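Local coordinates for N-acetyltransferase family protein (Bacillus anthracis, PDB 3LNB) that catalyses the transfer of an acetyl group from acetyl-coenzyme A to arylamines and inactivates the antibiotic sulfamethoxazole, at residues K37-R42 and L60-I65; G96-E101 and K236-H241. The protein carries 1 engineered substitution. All blocks are in the same frame, centred on the assembly; numbering follows the deposited sequence.

Interaction 1. Residues K37-R42 and L60-I65; sequences KEFFKR and LNMGMI
Sulfur meets ring where Met-62 approaches Phe-39: SD lies 4.1 Å from CZ of the phenyl ring and 5.5 Å from the ring centroid. The direction from the centroid to the sulfur is 81° off the ring normal, so SD sits at the edge, near the ring plane, and the pair is an edge-on Met-aromatic contact. The Met-62 side chain lies roughly perpendicular to that of Phe-39. With CG anti to the backbone N (chi1 -163°), the Phe-39 ring reaches out across the gap between the helices, while its stacking partner is Phe-109 of helix 99-112.

The second group is apolar against cationic. NH2 of Arg-42 comes to 3.3 Å from CG2 of Ile-65, a tight approach oblique to the guanidinium, and CG2 also lies 3.7 Å from the backbone O of Arg-42. No hydrogen bond runs between residues 37-42 and 60-65; just past them, ND2 of Asn-61 bonds to the carbonyl of Leu-43. Arg-42 instead spends NE on the carbonyl of Leu-90 and NH1 on that of Arg-95, bonds that fix the guanidinium while Ile-65 packs against it. Met-62 in turn touches Leu-106. The two segments thus meet mainly through side-chain packing, consistent with the N-terminal helical bundle of arylamine N-acetyltransferases.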
ATOM      1  N   LYS A  37       0.836  -3.658  19.933  1.00 19.16           N
ATOM      2  CA  LYS A  37       1.543  -4.878  20.292  1.00 19.08           C
ATOM      3  C   LYS A  37       1.572  -5.846  19.119  1.00 18.64           C
ATOM      4  O   LYS A  37       2.622  -6.382  18.784  1.00 16.98           O
ATOM      5  CB  LYS A  37       0.873  -5.546  21.495  1.00 20.65           C
ATOM      6  CG  LYS A  37       0.855  -4.689  22.757  1.00 22.99           C
ATOM      7  CD  LYS A  37       0.153  -5.428  23.893  1.00 26.03           C
ATOM      8  CE  LYS A  37      -0.032  -4.542  25.112  1.00 27.63           C
ATOM      9  NZ  LYS A  37      -0.802  -5.261  26.169  1.00 29.25           N
ATOM     10  N   GLU A  38       0.415  -6.067  18.494  1.00 18.59           N
ATOM     11  CA  GLU A  38       0.338  -6.982  17.359  1.00 19.41           C
ATOM     12  C   GLU A  38       1.093  -6.431  16.161  1.00 17.74           C
ATOM     13  O   GLU A  38       1.705  -7.181  15.396  1.00 17.23           O
ATOM     14  CB  GLU A  38      -1.117  -7.227  16.951  1.00 19.50           C
ATOM     15  CG  GLU A  38      -1.963  -7.992  17.962  1.00 22.77           C
ATOM     16  CD  GLU A  38      -1.432  -9.391  18.247  1.00 26.09           C
ATOM     17  OE1 GLU A  38      -1.013 -10.089  17.300  1.00 24.29           O
ATOM     18  OE2 GLU A  38      -1.449  -9.801  19.424  1.00 30.11           O
ATOM     19  N   PHE A  39       1.035  -5.115  15.991  1.00 16.94           N
ATOM     20  CA  PHE A  39       1.709  -4.475  14.871  1.00 16.69           C
ATOM     21  C   PHE A  39       3.212  -4.742  14.958  1.00 16.42           C
ATOM     22  O   PHE A  39       3.818  -5.216  13.999  1.00 15.07           O
ATOM     23  CB  PHE A  39       1.443  -2.965  14.885  1.00 16.85           C
ATOM     24  CG  PHE A  39       1.749  -2.288  13.583  1.00 17.32           C
ATOM     25  CD1 PHE A  39       0.834  -2.324  12.537  1.00 16.47           C
ATOM     26  CD2 PHE A  39       2.961  -1.636  13.392  1.00 16.64           C
ATOM     27  CE1 PHE A  39       1.122  -1.721  11.317  1.00 18.03           C
ATOM     28  CE2 PHE A  39       3.260  -1.029  12.178  1.00 17.17           C
ATOM     29  CZ  PHE A  39       2.341  -1.071  11.138  1.00 15.98           C
ATOM     30  N   PHE A  40       3.796  -4.434  16.117  1.00 15.63           N
ATOM     31  CA  PHE A  40       5.226  -4.637  16.358  1.00 16.62           C
ATOM     32  C   PHE A  40       5.649  -6.082  16.096  1.00 16.25           C
ATOM     33  O   PHE A  40       6.686  -6.334  15.484  1.00 15.50           O
ATOM     34  CB  PHE A  40       5.572  -4.268  17.807  1.00 15.77           C
ATOM     35  CG  PHE A  40       5.592  -2.790  18.074  1.00 15.87           C
ATOM     36  CD1 PHE A  40       4.894  -2.260  19.153  1.00 17.86           C
ATOM     37  CD2 PHE A  40       6.325  -1.930  17.263  1.00 15.77           C
ATOM     38  CE1 PHE A  40       4.923  -0.898  19.424  1.00 16.71           C
ATOM     39  CE2 PHE A  40       6.362  -0.563  17.527  1.00 16.43           C
ATOM     40  CZ  PHE A  40       5.658  -0.047  18.611  1.00 16.48           C
ATOM     41  N   LYS A  41       4.837  -7.024  16.569  1.00 17.12           N
ATOM     42  CA  LYS A  41       5.117  -8.447  16.393  1.00 18.40           C
ATOM     43  C   LYS A  41       5.136  -8.845  14.917  1.00 18.47           C
ATOM     44  O   LYS A  41       6.087  -9.474  14.442  1.00 19.21           O
ATOM     45  CB  LYS A  41       4.063  -9.278  17.131  1.00 18.35           C
ATOM     46  CG  LYS A  41       4.208 -10.783  16.945  1.00 21.99           C
ATOM     47  CD  LYS A  41       3.057 -11.545  17.593  1.00 22.99           C
ATOM     48  CE  LYS A  41       3.208 -13.053  17.400  1.00 24.21           C
ATOM     49  NZ  LYS A  41       2.077 -13.801  18.020  1.00 25.28           N
ATOM     50  N   ARG A  42       4.088  -8.473  14.190  1.00 16.95           N
ATOM     51  CA  ARG A  42       3.989  -8.808  12.774  1.00 16.97           C
ATOM     52  C   ARG A  42       5.147  -8.242  11.961  1.00 17.93           C
ATOM     53  O   ARG A  42       5.729  -8.943  11.136  1.00 18.08           O
ATOM     54  CB  ARG A  42       2.674  -8.282  12.197  1.00 15.38           C
ATOM     55  CG  ARG A  42       2.463  -8.548  10.705  1.00 14.81           C
ATOM     56  CD  ARG A  42       2.056  -9.991  10.416  1.00 16.06           C
ATOM     57  NE  ARG A  42       1.470 -10.116   9.082  1.00 17.80           N
ATOM     58  CZ  ARG A  42       2.048 -10.734   8.051  1.00 18.39           C
ATOM     59  NH1 ARG A  42       1.427 -10.787   6.879  1.00 16.66           N
ATOM     60  NH2 ARG A  42       3.234 -11.310   8.190  1.00 16.29           N
ATOM     61  N   LEU A  60       9.533   0.410   5.630  1.00 14.53           N
ATOM     62  CA  LEU A  60      10.400  -0.617   5.068  1.00 15.06           C
ATOM     63  C   LEU A  60       9.921  -2.025   5.426  1.00 14.90           C
ATOM     64  O   LEU A  60       9.765  -2.874   4.552  1.00 15.11           O
ATOM     65  CB  LEU A  60      11.838  -0.425   5.562  1.00 15.96           C
ATOM     66  CG  LEU A  60      12.793  -1.606   5.355  1.00 17.03           C
ATOM     67  CD1 LEU A  60      12.971  -1.907   3.868  1.00 16.19           C
ATOM     68  CD2 LEU A  60      14.125  -1.267   5.999  1.00 20.37           C
ATOM     69  N   ASN A  61       9.691  -2.267   6.712  1.00 13.68           N
ATOM     70  CA  ASN A  61       9.251  -3.582   7.158  1.00 14.39           C
ATOM     71  C   ASN A  61       7.896  -3.967   6.582  1.00 13.56           C
ATOM     72  O   ASN A  61       7.679  -5.129   6.236  1.00 12.66           O
ATOM     73  CB  ASN A  61       9.233  -3.642   8.686  1.00 16.99           C
ATOM     74  CG  ASN A  61      10.636  -3.702   9.282  1.00 20.59           C
ATOM     75  OD1 ASN A  61      11.557  -3.031   8.810  1.00 23.03           O
ATOM     76  ND2 ASN A  61      10.800  -4.501  10.331  1.00 22.57           N
ATOM     77  N   MET A  62       6.988  -2.997   6.472  1.00 14.24           N
ATOM     78  CA  MET A  62       5.673  -3.263   5.908  1.00 14.11           C
ATOM     79  C   MET A  62       5.840  -3.748   4.477  1.00 14.58           C
ATOM     80  O   MET A  62       5.229  -4.733   4.074  1.00 15.13           O
ATOM     81  CB  MET A  62       4.797  -2.000   5.915  1.00 14.08           C
ATOM     82  CG  MET A  62       4.250  -1.613   7.287  1.00 14.30           C
ATOM     83  SD  MET A  62       3.066  -0.244   7.198  1.00 16.20           S
ATOM     84  CE  MET A  62       1.616  -1.071   6.559  1.00 13.53           C
ATOM     85  N   GLY A  63       6.677  -3.056   3.710  1.00 13.80           N
ATOM     86  CA  GLY A  63       6.895  -3.449   2.329  1.00 15.07           C
ATOM     87  C   GLY A  63       7.506  -4.833   2.183  1.00 14.96           C
ATOM     88  O   GLY A  63       7.198  -5.563   1.243  1.00 15.42           O
ATOM     89  N   MET A  64       8.367  -5.194   3.127  1.00 15.69           N
ATOM     90  CA  MET A  64       9.049  -6.485   3.114  1.00 14.90           C
ATOM     91  C   MET A  64       8.230  -7.636   3.692  1.00 15.25           C
ATOM     92  O   MET A  64       8.507  -8.802   3.407  1.00 16.54           O
ATOM     93  CB  MET A  64      10.356  -6.383   3.913  1.00 14.95           C
ATOM     94  CG  MET A  64      11.417  -5.509   3.303  1.00 15.77           C
ATOM     95  SD  MET A  64      11.984  -6.184   1.747  1.00 18.06           S
ATOM     96  CE  MET A  64      13.008  -7.553   2.309  1.00 18.56           C
ATOM     97  N   ILE A  65       7.227  -7.313   4.500  1.00 13.60           N
ATOM     98  CA  ILE A  65       6.427  -8.343   5.162  1.00 13.71           C
ATOM     99  C   ILE A  65       4.937  -8.415   4.810  1.00 13.55           C
ATOM    100  O   ILE A  65       4.406  -9.500   4.583  1.00 14.35           O
ATOM    101  CB  ILE A  65       6.579  -8.198   6.699  1.00 11.48           C
ATOM    102  CG1 ILE A  65       8.044  -8.434   7.080  1.00 12.92           C
ATOM    103  CG2 ILE A  65       5.652  -9.167   7.424  1.00 13.43           C
ATOM    104  CD1 ILE A  65       8.391  -8.062   8.503  1.00 13.71           C
TER

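Interaction 2. Residues G96-E101 and K236-H241. With COA (coenzyme A), chain B.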
ATOM      1  N   GLY A  96      -2.236 -10.259   3.871  1.00 17.63           N
ATOM      2  CA  GLY A  96      -1.840  -8.979   3.312  1.00 16.87           C
ATOM      3  C   GLY A  96      -3.096  -8.219   2.938  1.00 17.46           C
ATOM      4  O   GLY A  96      -4.142  -8.408   3.562  1.00 16.80           O
ATOM      5  N   GLY A  97      -3.011  -7.363   1.924  1.00 17.23           N
ATOM      6  CA  GLY A  97      -4.185  -6.619   1.508  1.00 17.19           C
ATOM      7  C   GLY A  97      -3.908  -5.555   0.465  1.00 16.89           C
ATOM      8  O   GLY A  97      -2.781  -5.409  -0.013  1.00 16.43           O
ATOM      9  N   LEU A  98      -4.948  -4.814   0.099  1.00 16.00           N
ATOM     10  CA  LEU A  98      -4.801  -3.753  -0.883  1.00 15.69           C
ATOM     11  C   LEU A  98      -4.518  -2.431  -0.165  1.00 14.79           C
ATOM     12  O   LEU A  98      -4.528  -2.359   1.064  1.00 14.48           O
ATOM     13  CB  LEU A  98      -6.064  -3.650  -1.746  1.00 15.56           C
ATOM     14  CG  LEU A  98      -6.302  -4.833  -2.700  1.00 17.15           C
ATOM     15  CD1 LEU A  98      -7.649  -4.684  -3.407  1.00 16.29           C
ATOM     16  CD2 LEU A  98      -5.179  -4.898  -3.725  1.00 13.33           C
ATOM     17  N   CYS A  99      -4.280  -1.386  -0.942  1.00 14.40           N
ATOM     18  CA  CYS A  99      -3.967  -0.071  -0.399  1.00 15.18           C
ATOM     19  C   CYS A  99      -4.881   0.432   0.721  1.00 15.92           C
ATOM     20  O   CYS A  99      -4.395   0.869   1.765  1.00 15.77           O
ATOM     21  CB  CYS A  99      -3.942   0.951  -1.531  1.00 15.00           C
ATOM     22  SG  CYS A  99      -5.501   1.091  -2.413  1.00 21.05           S
ATOM     23  N   TYR A 100      -6.196   0.377   0.520  1.00 15.20           N
ATOM     24  CA  TYR A 100      -7.112   0.868   1.544  1.00 16.76           C
ATOM     25  C   TYR A 100      -7.071   0.084   2.858  1.00 17.43           C
ATOM     26  O   TYR A 100      -7.547   0.569   3.888  1.00 18.41           O
ATOM     27  CB  TYR A 100      -8.550   0.924   1.014  1.00 16.14           C
ATOM     28  CG  TYR A 100      -9.056  -0.360   0.424  1.00 17.04           C
ATOM     29  CD1 TYR A 100      -8.908  -0.633  -0.935  1.00 17.48           C
ATOM     30  CD2 TYR A 100      -9.667  -1.318   1.228  1.00 18.86           C
ATOM     31  CE1 TYR A 100      -9.360  -1.832  -1.478  1.00 18.66           C
ATOM     32  CE2 TYR A 100     -10.114  -2.516   0.697  1.00 19.47           C
ATOM     33  CZ  TYR A 100      -9.958  -2.768  -0.656  1.00 19.84           C
ATOM     34  OH  TYR A 100     -10.389  -3.968  -1.171  1.00 22.31           O
ATOM     35  N   GLU A 101      -6.512  -1.122   2.831  1.00 17.16           N
ATOM     36  CA  GLU A 101      -6.402  -1.921   4.049  1.00 17.27           C
ATOM     37  C   GLU A 101      -5.052  -1.649   4.691  1.00 16.19           C
ATOM     38  O   GLU A 101      -4.962  -1.384   5.889  1.00 16.28           O
ATOM     39  CB  GLU A 101      -6.538  -3.410   3.738  1.00 17.70           C
ATOM     40  CG  GLU A 101      -7.887  -3.778   3.141  1.00 19.69           C
ATOM     41  CD  GLU A 101      -7.945  -5.223   2.690  1.00 22.46           C
ATOM     42  OE1 GLU A 101      -8.248  -6.106   3.526  1.00 23.51           O
ATOM     43  OE2 GLU A 101      -7.676  -5.471   1.499  1.00 21.53           O
ATOM     44  N   LYS A 236     -15.872  -1.345  -1.821  1.00 17.31           N
ATOM     45  CA  LYS A 236     -16.948  -1.868  -2.649  1.00 20.92           C
ATOM     46  C   LYS A 236     -16.762  -1.544  -4.131  1.00 21.68           C
ATOM     47  O   LYS A 236     -17.037  -2.384  -4.989  1.00 23.21           O
ATOM     48  CB  LYS A 236     -18.300  -1.350  -2.147  1.00 22.27           C
ATOM     49  CG  LYS A 236     -19.493  -1.812  -2.982  1.00 26.38           C
ATOM     50  CD  LYS A 236     -19.479  -3.323  -3.272  1.00 26.09           C
ATOM     51  CE  LYS A 236     -19.762  -4.165  -2.041  1.00 26.47           C
ATOM     52  NZ  LYS A 236     -19.971  -5.609  -2.422  1.00 26.54           N
ATOM     53  N   VAL A 237     -16.294  -0.336  -4.437  1.00 21.04           N
ATOM     54  CA  VAL A 237     -16.069   0.063  -5.826  1.00 21.59           C
ATOM     55  C   VAL A 237     -14.960  -0.773  -6.468  1.00 20.51           C
ATOM     56  O   VAL A 237     -14.997  -1.068  -7.658  1.00 19.08           O
ATOM     57  CB  VAL A 237     -15.669   1.557  -5.932  1.00 22.67           C
ATOM     58  CG1 VAL A 237     -15.361   1.913  -7.383  1.00 23.86           C
ATOM     59  CG2 VAL A 237     -16.785   2.437  -5.406  1.00 23.03           C
ATOM     60  N   ILE A 238     -13.967  -1.145  -5.669  1.00 19.51           N
ATOM     61  CA  ILE A 238     -12.859  -1.948  -6.157  1.00 18.52           C
ATOM     62  C   ILE A 238     -13.309  -3.398  -6.351  1.00 19.12           C
ATOM     63  O   ILE A 238     -12.791  -4.125  -7.206  1.00 17.92           O
ATOM     64  CB  ILE A 238     -11.679  -1.856  -5.175  1.00 19.47           C
ATOM     65  CG1 ILE A 238     -11.024  -0.475  -5.315  1.00 18.79           C
ATOM     66  CG2 ILE A 238     -10.695  -2.983  -5.412  1.00 18.30           C
ATOM     67  CD1 ILE A 238      -9.850  -0.251  -4.388  1.00 23.90           C
ATOM     68  N   VAL A 239     -14.290  -3.801  -5.554  1.00 19.14           N
ATOM     69  CA  VAL A 239     -14.850  -5.138  -5.634  1.00 22.52           C
ATOM     70  C   VAL A 239     -15.822  -5.275  -6.810  1.00 24.68           C
ATOM     71  O   VAL A 239     -15.895  -6.335  -7.430  1.00 25.90           O
ATOM     72  CB  VAL A 239     -15.629  -5.504  -4.345  1.00 21.43           C
ATOM     73  CG1 VAL A 239     -16.333  -6.849  -4.524  1.00 22.07           C
ATOM     74  CG2 VAL A 239     -14.689  -5.560  -3.161  1.00 20.17           C
ATOM     75  N   GLU A 240     -16.546  -4.206  -7.141  1.00 27.41           N
ATOM     76  CA  GLU A 240     -17.541  -4.282  -8.218  1.00 29.89           C
ATOM     77  C   GLU A 240     -17.374  -3.455  -9.503  1.00 30.34           C
ATOM     78  O   GLU A 240     -17.995  -3.778 -10.519  1.00 31.34           O
ATOM     79  CB  GLU A 240     -18.922  -3.983  -7.632  1.00 31.18           C
ATOM     80  CG  GLU A 240     -19.186  -2.490  -7.427  1.00 33.53           C
ATOM     81  CD  GLU A 240     -20.506  -2.230  -6.726  1.00 34.45           C
ATOM     82  OE1 GLU A 240     -21.504  -2.889  -7.087  1.00 35.96           O
ATOM     83  OE2 GLU A 240     -20.549  -1.365  -5.822  1.00 34.89           O
ATOM     84  N   HIS A 241     -16.561  -2.404  -9.496  1.00 31.47           N
ATOM     85  CA  HIS A 241     -16.416  -1.582 -10.707  1.00 31.62           C
ATOM     86  C   HIS A 241     -15.929  -2.418 -11.894  1.00 30.90           C
ATOM     87  O   HIS A 241     -14.996  -3.209 -11.766  1.00 29.20           O
ATOM     88  CB  HIS A 241     -15.448  -0.420 -10.456  1.00 32.70           C
ATOM     89  CG  HIS A 241     -15.524   0.676 -11.479  1.00 33.55           C
ATOM     90  ND1 HIS A 241     -15.160   0.498 -12.798  1.00 34.03           N
ATOM     91  CD2 HIS A 241     -15.902   1.974 -11.365  1.00 34.04           C
ATOM     92  CE1 HIS A 241     -15.304   1.640 -13.452  1.00 33.63           C
ATOM     93  NE2 HIS A 241     -15.753   2.551 -12.604  1.00 33.72           N
TER
HETATM   94  N1A COA B1001      -4.608  -5.939 -10.298  1.00 29.98           N
HETATM   95  C2A COA B1001      -4.453  -7.210 -10.623  1.00 28.48           C
HETATM   96  N3A COA B1001      -3.413  -7.627 -11.324  1.00 26.76           N
HETATM   97  C4A COA B1001      -2.476  -6.759 -11.728  1.00 24.86           C
HETATM   98  C5A COA B1001      -2.606  -5.415 -11.411  1.00 25.43           C
HETATM   99  C6A COA B1001      -3.711  -5.014 -10.670  1.00 27.48           C
HETATM  100  N6A COA B1001      -3.869  -3.738 -10.325  1.00 26.28           N
HETATM  101  N7A COA B1001      -1.550  -4.782 -11.911  1.00 23.76           N
HETATM  102  C8A COA B1001      -0.784  -5.687 -12.515  1.00 23.07           C
HETATM  103  N9A COA B1001      -1.339  -6.893 -12.404  1.00 24.23           N
HETATM  104  C1B COA B1001      -0.731  -8.168 -12.853  1.00 23.78           C
HETATM  105  C2B COA B1001      -0.423  -8.202 -14.349  1.00 24.24           C
HETATM  106  O2B COA B1001      -1.610  -8.512 -15.085  1.00 23.28           O
HETATM  107  C3B COA B1001       0.562  -9.370 -14.401  1.00 22.60           C
HETATM  108  O3B COA B1001      -0.129 -10.607 -14.594  1.00 20.24           O
HETATM  109  P3B COA B1001       0.590 -11.776 -15.435  1.00 18.72           P
HETATM  110  O7A COA B1001       2.003 -11.966 -15.040  1.00 18.05           O
HETATM  111  O8A COA B1001      -0.296 -13.102 -15.221  1.00 18.10           O
HETATM  112  O9A COA B1001       0.433 -11.347 -16.978  1.00 17.44           O
HETATM  113  C4B COA B1001       1.226  -9.339 -13.022  1.00 22.65           C
HETATM  114  O4B COA B1001       0.581  -8.288 -12.282  1.00 24.59           O
HETATM  115  C5B COA B1001       2.715  -9.012 -13.128  1.00 20.99           C
HETATM  116  O5B COA B1001       2.888  -7.716 -13.704  1.00 21.68           O
HETATM  117  P1A COA B1001       4.361  -7.226 -14.124  1.00 18.63           P
HETATM  118  O1A COA B1001       4.218  -5.672 -14.515  1.00 21.67           O
HETATM  119  O2A COA B1001       4.911  -8.037 -15.232  1.00 16.76           O
HETATM  120  O3A COA B1001       5.263  -7.337 -12.795  1.00 20.32           O
HETATM  121  P2A COA B1001       5.263  -6.252 -11.606  1.00 18.69           P
HETATM  122  O4A COA B1001       6.428  -5.207 -11.975  1.00 18.19           O
HETATM  123  O5A COA B1001       5.506  -6.914 -10.304  1.00 20.05           O
HETATM  124  O6A COA B1001       3.879  -5.431 -11.662  1.00 18.69           O
HETATM  125  CBP COA B1001       2.500  -4.806  -9.724  1.00 16.17           C
HETATM  126  CCP COA B1001       2.753  -5.801 -10.860  1.00 16.90           C
HETATM  127  CDP COA B1001       3.632  -4.898  -8.699  1.00 15.04           C
HETATM  128  CEP COA B1001       1.171  -5.149  -9.047  1.00 14.64           C
HETATM  129  CAP COA B1001       2.419  -3.387 -10.292  1.00 15.13           C
HETATM  130  OAP COA B1001       1.395  -3.331 -11.287  1.00 17.17           O
HETATM  131  C9P COA B1001       2.093  -2.364  -9.201  1.00 17.32           C
HETATM  132  O9P COA B1001       2.929  -2.046  -8.357  1.00 17.15           O
HETATM  133  N8P COA B1001       0.860  -1.865  -9.264  1.00 15.70           N
HETATM  134  C7P COA B1001       0.352  -0.854  -8.324  1.00 17.18           C
HETATM  135  C6P COA B1001      -1.085  -1.186  -7.912  1.00 17.76           C
HETATM  136  C5P COA B1001      -1.773   0.027  -7.281  1.00 17.25           C
HETATM  137  O5P COA B1001      -2.133   0.973  -7.978  1.00 16.67           O
HETATM  138  N4P COA B1001      -1.962  -0.030  -5.965  1.00 15.86           N
HETATM  139  C3P COA B1001      -2.604   1.070  -5.231  1.00 16.63           C
HETATM  140  C2P COA B1001      -4.126   1.019  -5.386  1.00 15.93           C
HETATM  141  S1P COA B1001      -4.918  -0.386  -4.521  1.00 20.15           S
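Ile-238, the residue of helix 228-240 that carries this contact, divides its branches between Leu-98 and Tyr-100. Its CD1 lies 3.3 Å from CE1 and 3.6 Å from CD1 of Tyr-100, a tight apolar approach oblique to the ring. Its CG2, anti to the backbone N, faces Leu-98 instead, 4.0 Å from CD1 of that side chain. The Ile-238 side chain runs antiparallel to those of Leu-98 and Tyr-100. Ile-73 touches all three residues, and Phe-246 adds to the apolar surround of Leu-98 and Ile-238. One residue on, Val-239 gives its carbonyl to ND2 of Asn-247, and at His-241 the chain leaves helical angles after its N bonds to O of Val-237 at 2.8 Å.

Across the contact, Leu-98 occupies the N-cap of helix 99-112, and its N donates to OE2 of Glu-101 at 3.1 Å, nearly straight at 175°, meeting the carboxylate from above its plane. Cys-99 follows directly and lies in the coenzyme A pocket, although its sulfur is modelled implausibly close to the coenzyme thiol. The chemistry implies that apolar packing, with no hydrogen bond between the segments, lies against the start of the helix that bears Cys-99, the probable nucleophile of a Cys-His-Asp triad.

How the interactions relate
Interaction 1 closes before interaction 2 opens along the chain, and their centres stand 21 Å apart, with nearest atoms about 5 Å from each other and no touch. Helix 99-112 connects them: its first turn lies in interaction 2, whereas Leu-105, Leu-106 and Phe-109 farther along it pack against Phe-39 and Met-62 of interaction 1. Segment 236-241, by contrast, comes from the helix between strands 216-225 and 252-256, on the way from the eight-stranded to the five-stranded antiparallel sheet. The helix bearing Cys-99 is therefore packed by the N-terminal helices around Leu-105 to Phe-109 and by a much later helix at its start, beside bound coenzyme A.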